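Local coordinates for protein heme oxygenase (mycobilin-producing) (Mycobacterium tuberculosis, PDB 3HX9) that probably degrades heme oxidatively to mycobilin with release of iron, and binds two stacked heme molecules in its active site, at residues Glu58-Glu61 with Ala62-Ala65; Gln64-Asn68 with Gly69-Ala73. All coordinates share one frame; numbering follows the deposited sequence.

Contact 1: residues Glu58-Glu61 with Ala62-Ala65; sequences ESDE and AFQA. With HEM (protoporphyrin IX containing Fe), chain E.
Asp60 OD1 accepts a hydrogen bond from the side-chain amide of Gln64, with NE2 3.0 Å away and the N-H pointing almost straight at it (168°). The oxygen uses its syn lone pair, and it lies in the plane of the Gln64 amide, although carboxylate and amide planes are turned 63° apart. With CG anti to its carbonyl carbon, Gln64 lays CG against Asp60 O; the bend at chi2 (-70°) then turns the amide so that NE2 meets OD1. Between the same two residues, Gln64 N donates to Asp60 O at 2.8 Å, so main chain and side chain tie one helical turn twice. One residue earlier, Ser59 is the N-cap of helix 60-68: its OG takes the N-H of Ala62 at 2.9 Å, while its carbonyl oxygen receives Phe63 N. The Phe63 ring turns to the pocket, with its CZ 3.6 Å from CBC of the chain E heme; Trp57 packs against it edge-to-face, and Leu89 of strand 87-99 touches it. The amino end of the helix and Lys5, a long, weak ion-pair partner of OD1, would probably favour the carboxylate form of Asp60, and the Gln64 amide, a neutral donor, fixes the rotation of that group.

Contact 2: residues Gln64-Asn68 with Gly69-Ala73; sequences QAWAN and GPAIA. With HEM (protoporphyrin IX containing Fe), chain C.
Ala71 CB sits over the six-membered ring of Trp66 in a CH-pi contact, 3.8 Å from the ring centroid and only 14° off the normal. The same methyl touches the chain C heme, 3.6 Å from its CAC. Trp66 meets that vinyl group as well, its CH2 atom lying 3.7 Å from CAC, and Ala67 CB reaches the vinyl's outer carbon, CBC, at 3.7 Å. One heme substituent is thus lodged among three side chains, two from the end of helix 60-68 and one from helix 70-73. With CG trans to the main-chain nitrogen (chi1 175°), the indole extends beneath Ala71 and on to the vinyl and methyl groups at the heme edge. Trp66 is predicted to stabilise the transition state. The helix is interrupted here, helix 60-68 giving way to the short helix 70-73, with Gly69 as N-cap of the second, on the helical side of a dimeric alpha+beta barrel subunit. At this junction Trp66 O accepts two N-H groups: Ala71 N at 2.8 Å, and Gly69 N at 3.2 Å, which comes from the opposite face of the carbonyl, well above its plane. The Ala71 bond holds that residue close to Trp66, with its methyl over the indole. Pro70, which has no N-H to give, rests its CD 3.4 Å from Ala65 O. Farther out, Trp57, Val30 and Ser33 border the indole, and Ile72 O accepts a hydrogen bond from ND1 of His75, the probable axial ligand of heme iron.

Contacts 1 and 2 follow one another along a single run of chain, their centres 10 Å apart, and they share Gln64 and Ala65. Contact 1 begins where the chain leaves strand 51-57 and covers the start of helix 60-68; contact 2 takes in the end of that helix and passes into helix 70-73. Both lie on the same side of the chain's centre, within the antibiotic biosynthesis monooxygenase domain. Contact 1 faces the chain E heme and contact 2 mainly the chain C heme, with Trp66 touching both, so this helical segment borders both hemes of the pocket before the chain reaches His75.

Contact 1: residues Glu58-Glu61 with Ala62-Ala65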
# COMPACT_ATOMS: atom_id res chain seq x y z
N GLU A 58 -8.01 -4.29 11.63
CA GLU A 58 -8.62 -3.31 12.54
C GLU A 58 -7.67 -2.69 13.55
O GLU A 58 -7.86 -1.52 13.91
CB GLU A 58 -9.74 -4.01 13.32
CG GLU A 58 -10.73 -4.72 12.40
CD GLU A 58 -12.08 -4.94 13.05
OE1 GLU A 58 -12.12 -5.32 14.26
OE2 GLU A 58 -13.09 -4.72 12.30
N SER A 59 -6.67 -3.43 14.05
CA SER A 59 -5.72 -2.93 15.01
C SER A 59 -4.41 -3.65 14.89
O SER A 59 -4.36 -4.76 14.33
CB SER A 59 -6.25 -3.18 16.43
OG SER A 59 -6.31 -4.58 16.73
N ASP A 60 -3.38 -3.05 15.44
CA ASP A 60 -2.11 -3.76 15.54
C ASP A 60 -2.30 -5.00 16.41
O ASP A 60 -1.72 -6.05 16.12
CB ASP A 60 -1.07 -2.88 16.16
CG ASP A 60 0.24 -3.61 16.38
OD1 ASP A 60 0.84 -4.12 15.40
OD2 ASP A 60 0.67 -3.72 17.59
N GLU A 61 -3.14 -4.92 17.46
CA GLU A 61 -3.24 -6.14 18.33
C GLU A 61 -3.81 -7.32 17.55
O GLU A 61 -3.40 -8.50 17.78
CB GLU A 61 -4.08 -5.88 19.60
CG GLU A 61 -3.26 -5.33 20.74
CD GLU A 61 -4.10 -4.54 21.77
OE1 GLU A 61 -5.09 -5.12 22.29
OE2 GLU A 61 -3.76 -3.35 22.07
N ALA A 62 -4.73 -7.03 16.62
CA ALA A 62 -5.33 -8.06 15.84
C ALA A 62 -4.28 -8.69 14.96
O ALA A 62 -4.17 -9.93 14.87
CB ALA A 62 -6.52 -7.51 14.96
N PHE A 63 -3.49 -7.84 14.32
CA PHE A 63 -2.40 -8.37 13.50
C PHE A 63 -1.42 -9.21 14.33
O PHE A 63 -1.08 -10.33 13.95
CB PHE A 63 -1.65 -7.25 12.81
CG PHE A 63 -0.35 -7.71 12.18
CD1 PHE A 63 -0.36 -8.49 11.01
CD2 PHE A 63 0.81 -7.42 12.80
CE1 PHE A 63 0.84 -8.94 10.44
CE2 PHE A 63 2.06 -7.84 12.29
CZ PHE A 63 2.04 -8.62 11.09
N GLN A 64 -0.96 -8.67 15.45
CA GLN A 64 -0.03 -9.39 16.28
C GLN A 64 -0.57 -10.75 16.74
O GLN A 64 0.20 -11.73 16.83
CB GLN A 64 0.44 -8.57 17.45
CG GLN A 64 1.11 -7.21 17.02
CD GLN A 64 2.47 -7.33 16.35
OE1 GLN A 64 3.16 -8.33 16.52
NE2 GLN A 64 2.90 -6.25 15.63
N ALA A 65 -1.84 -10.82 17.05
CA ALA A 65 -2.39 -12.09 17.52
C ALA A 65 -2.29 -13.16 16.43
O ALA A 65 -1.93 -14.29 16.69
CB ALA A 65 -3.85 -11.90 17.96
CHA HEM E . 6.02 -16.25 2.63
CHB HEM E . 1.22 -16.10 1.85
CHC HEM E . 0.91 -12.24 4.81
CHD HEM E . 5.50 -13.02 6.20
C1A HEM E . 4.75 -16.47 2.13
C2A HEM E . 4.47 -17.40 1.06
C3A HEM E . 3.15 -17.38 0.86
C4A HEM E . 2.57 -16.42 1.74
CMA HEM E . 2.33 -18.14 -0.18
CAA HEM E . 5.54 -18.26 0.33
CBA HEM E . 6.15 -17.43 -0.81
CGA HEM E . 7.18 -18.15 -1.66
O1A HEM E . 8.31 -17.69 -1.68
O2A HEM E . 6.88 -19.15 -2.32
C1B HEM E . 0.76 -15.03 2.58
C2B HEM E . -0.62 -14.57 2.54
C3B HEM E . -0.70 -13.48 3.35
C4B HEM E . 0.62 -13.23 3.91
CMB HEM E . -1.78 -15.19 1.75
CAB HEM E . -1.98 -12.67 3.55
CBB HEM E . -2.26 -11.98 4.65
C1C HEM E . 2.12 -12.14 5.45
C2C HEM E . 2.47 -11.10 6.39
C3C HEM E . 3.75 -11.35 6.70
C4C HEM E . 4.22 -12.51 6.03
CMC HEM E . 1.64 -9.87 6.80
CAC HEM E . 4.61 -10.54 7.66
CBC HEM E . 4.17 -10.45 8.91
C1D HEM E . 6.07 -13.94 5.37
C2D HEM E . 7.46 -14.28 5.42
C3D HEM E . 7.63 -15.29 4.29
C4D HEM E . 6.32 -15.43 3.67
CMD HEM E . 8.49 -13.71 6.43
CAD HEM E . 8.94 -15.98 3.89
CBD HEM E . 9.57 -15.03 2.85
CGD HEM E . 11.00 -15.50 2.54
O1D HEM E . 11.31 -16.67 2.81
O2D HEM E . 11.90 -14.73 2.14
NA HEM E . 3.56 -15.86 2.53
NB HEM E . 1.46 -14.22 3.42
NC HEM E . 3.19 -13.01 5.26
ND HEM E . 5.46 -14.58 4.31
FE HEM E . 3.54 -14.22 3.64

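Contact 2: residues Gln64-Asn68 with Gly69-Ala73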
# COMPACT_ATOMS: atom_id res chain seq x y z
N GLN A 64 -0.96 -8.67 15.45
CA GLN A 64 -0.03 -9.39 16.28
C GLN A 64 -0.57 -10.75 16.74
O GLN A 64 0.20 -11.73 16.83
CB GLN A 64 0.44 -8.57 17.45
CG GLN A 64 1.11 -7.21 17.02
CD GLN A 64 2.47 -7.33 16.35
OE1 GLN A 64 3.16 -8.33 16.52
NE2 GLN A 64 2.90 -6.25 15.63
N ALA A 65 -1.84 -10.82 17.05
CA ALA A 65 -2.39 -12.09 17.52
C ALA A 65 -2.29 -13.16 16.43
O ALA A 65 -1.93 -14.29 16.69
CB ALA A 65 -3.85 -11.90 17.96
N TRP A 66 -2.63 -12.77 15.20
CA TRP A 66 -2.58 -13.67 14.03
C TRP A 66 -1.15 -14.06 13.67
O TRP A 66 -0.83 -15.25 13.54
CB TRP A 66 -3.21 -12.96 12.84
CG TRP A 66 -3.10 -13.73 11.61
CD1 TRP A 66 -3.84 -14.83 11.24
CD2 TRP A 66 -2.24 -13.43 10.51
NE1 TRP A 66 -3.47 -15.25 9.97
CE2 TRP A 66 -2.46 -14.43 9.52
CE3 TRP A 66 -1.26 -12.43 10.28
CZ2 TRP A 66 -1.79 -14.42 8.27
CZ3 TRP A 66 -0.58 -12.44 9.06
CH2 TRP A 66 -0.84 -13.43 8.07
N ALA A 67 -0.29 -13.06 13.52
CA ALA A 67 1.10 -13.25 13.09
C ALA A 67 1.88 -14.12 14.09
O ALA A 67 2.77 -14.88 13.69
CB ALA A 67 1.76 -11.86 12.98
N ASN A 68 1.59 -13.96 15.38
CA ASN A 68 2.35 -14.73 16.36
C ASN A 68 1.74 -16.09 16.65
O ASN A 68 2.35 -16.91 17.33
CB ASN A 68 2.57 -14.00 17.70
CG ASN A 68 2.97 -12.52 17.56
OD1 ASN A 68 3.69 -12.12 16.69
ND2 ASN A 68 2.44 -11.69 18.48
N GLY A 69 0.49 -16.31 16.26
CA GLY A 69 -0.17 -17.54 16.70
C GLY A 69 -0.48 -18.38 15.50
O GLY A 69 0.40 -19.12 14.97
N PRO A 70 -1.72 -18.25 15.02
CA PRO A 70 -2.25 -19.02 13.94
C PRO A 70 -1.43 -18.93 12.68
O PRO A 70 -1.35 -19.91 11.99
CB PRO A 70 -3.68 -18.41 13.71
CG PRO A 70 -3.90 -17.51 14.89
CD PRO A 70 -2.74 -17.44 15.73
N ALA A 71 -0.83 -17.78 12.34
CA ALA A 71 -0.08 -17.69 11.06
C ALA A 71 1.06 -18.69 11.06
O ALA A 71 1.33 -19.33 10.02
CB ALA A 71 0.48 -16.28 10.82
N ILE A 72 1.72 -18.82 12.22
CA ILE A 72 2.90 -19.67 12.28
C ILE A 72 2.42 -21.14 12.31
O ILE A 72 2.92 -21.97 11.56
CB ILE A 72 3.75 -19.39 13.48
CG1 ILE A 72 4.37 -17.99 13.32
CG2 ILE A 72 4.86 -20.47 13.55
CD1 ILE A 72 5.11 -17.44 14.55
N ALA A 73 1.43 -21.41 13.13
CA ALA A 73 0.93 -22.79 13.25
C ALA A 73 0.42 -23.40 11.94
O ALA A 73 0.42 -24.62 11.82
CB ALA A 73 -0.18 -22.87 14.31
CHA HEM C . 2.50 -19.84 3.26
CHB HEM C . 7.33 -19.99 3.87
CHC HEM C . 6.80 -16.83 7.57
CHD HEM C . 2.16 -16.23 6.47
C1A HEM C . 3.84 -20.18 3.13
C2A HEM C . 4.38 -21.14 2.23
C3A HEM C . 5.71 -21.15 2.37
C4A HEM C . 6.05 -20.22 3.41
CMA HEM C . 6.70 -22.05 1.62
CAA HEM C . 3.57 -22.02 1.26
CBA HEM C . 3.46 -21.31 -0.05
CGA HEM C . 3.36 -22.37 -1.12
O1A HEM C . 4.46 -22.80 -1.60
O2A HEM C . 2.18 -22.79 -1.43
C1B HEM C . 7.58 -19.20 4.95
C2B HEM C . 8.88 -18.95 5.56
C3B HEM C . 8.74 -18.08 6.54
C4B HEM C . 7.32 -17.71 6.62
CMB HEM C . 10.15 -19.66 5.08
CAB HEM C . 9.80 -17.51 7.52
CBB HEM C . 11.05 -17.30 7.17
C1C HEM C . 5.49 -16.38 7.60
C2C HEM C . 4.95 -15.40 8.47
C3C HEM C . 3.68 -15.23 8.17
C4C HEM C . 3.37 -16.16 7.08
CMC HEM C . 5.73 -14.66 9.59
CAC HEM C . 2.66 -14.24 8.78
CBC HEM C . 2.87 -13.46 9.85
C1D HEM C . 1.82 -17.18 5.54
C2D HEM C . 0.47 -17.42 5.08
C3D HEM C . 0.59 -18.53 4.12
C4D HEM C . 1.99 -18.86 4.05
CMD HEM C . -0.83 -16.68 5.49
CAD HEM C . -0.63 -19.16 3.36
CBD HEM C . -1.04 -20.39 4.16
CGD HEM C . -2.21 -21.19 3.60
O1D HEM C . -2.98 -21.75 4.46
O2D HEM C . -2.40 -21.30 2.35
NA HEM C . 4.90 -19.62 3.85
NB HEM C . 6.68 -18.38 5.58
NC HEM C . 4.51 -16.84 6.71
ND HEM C . 2.68 -18.01 4.91
FE HEM C . 4.65 -18.37 5.42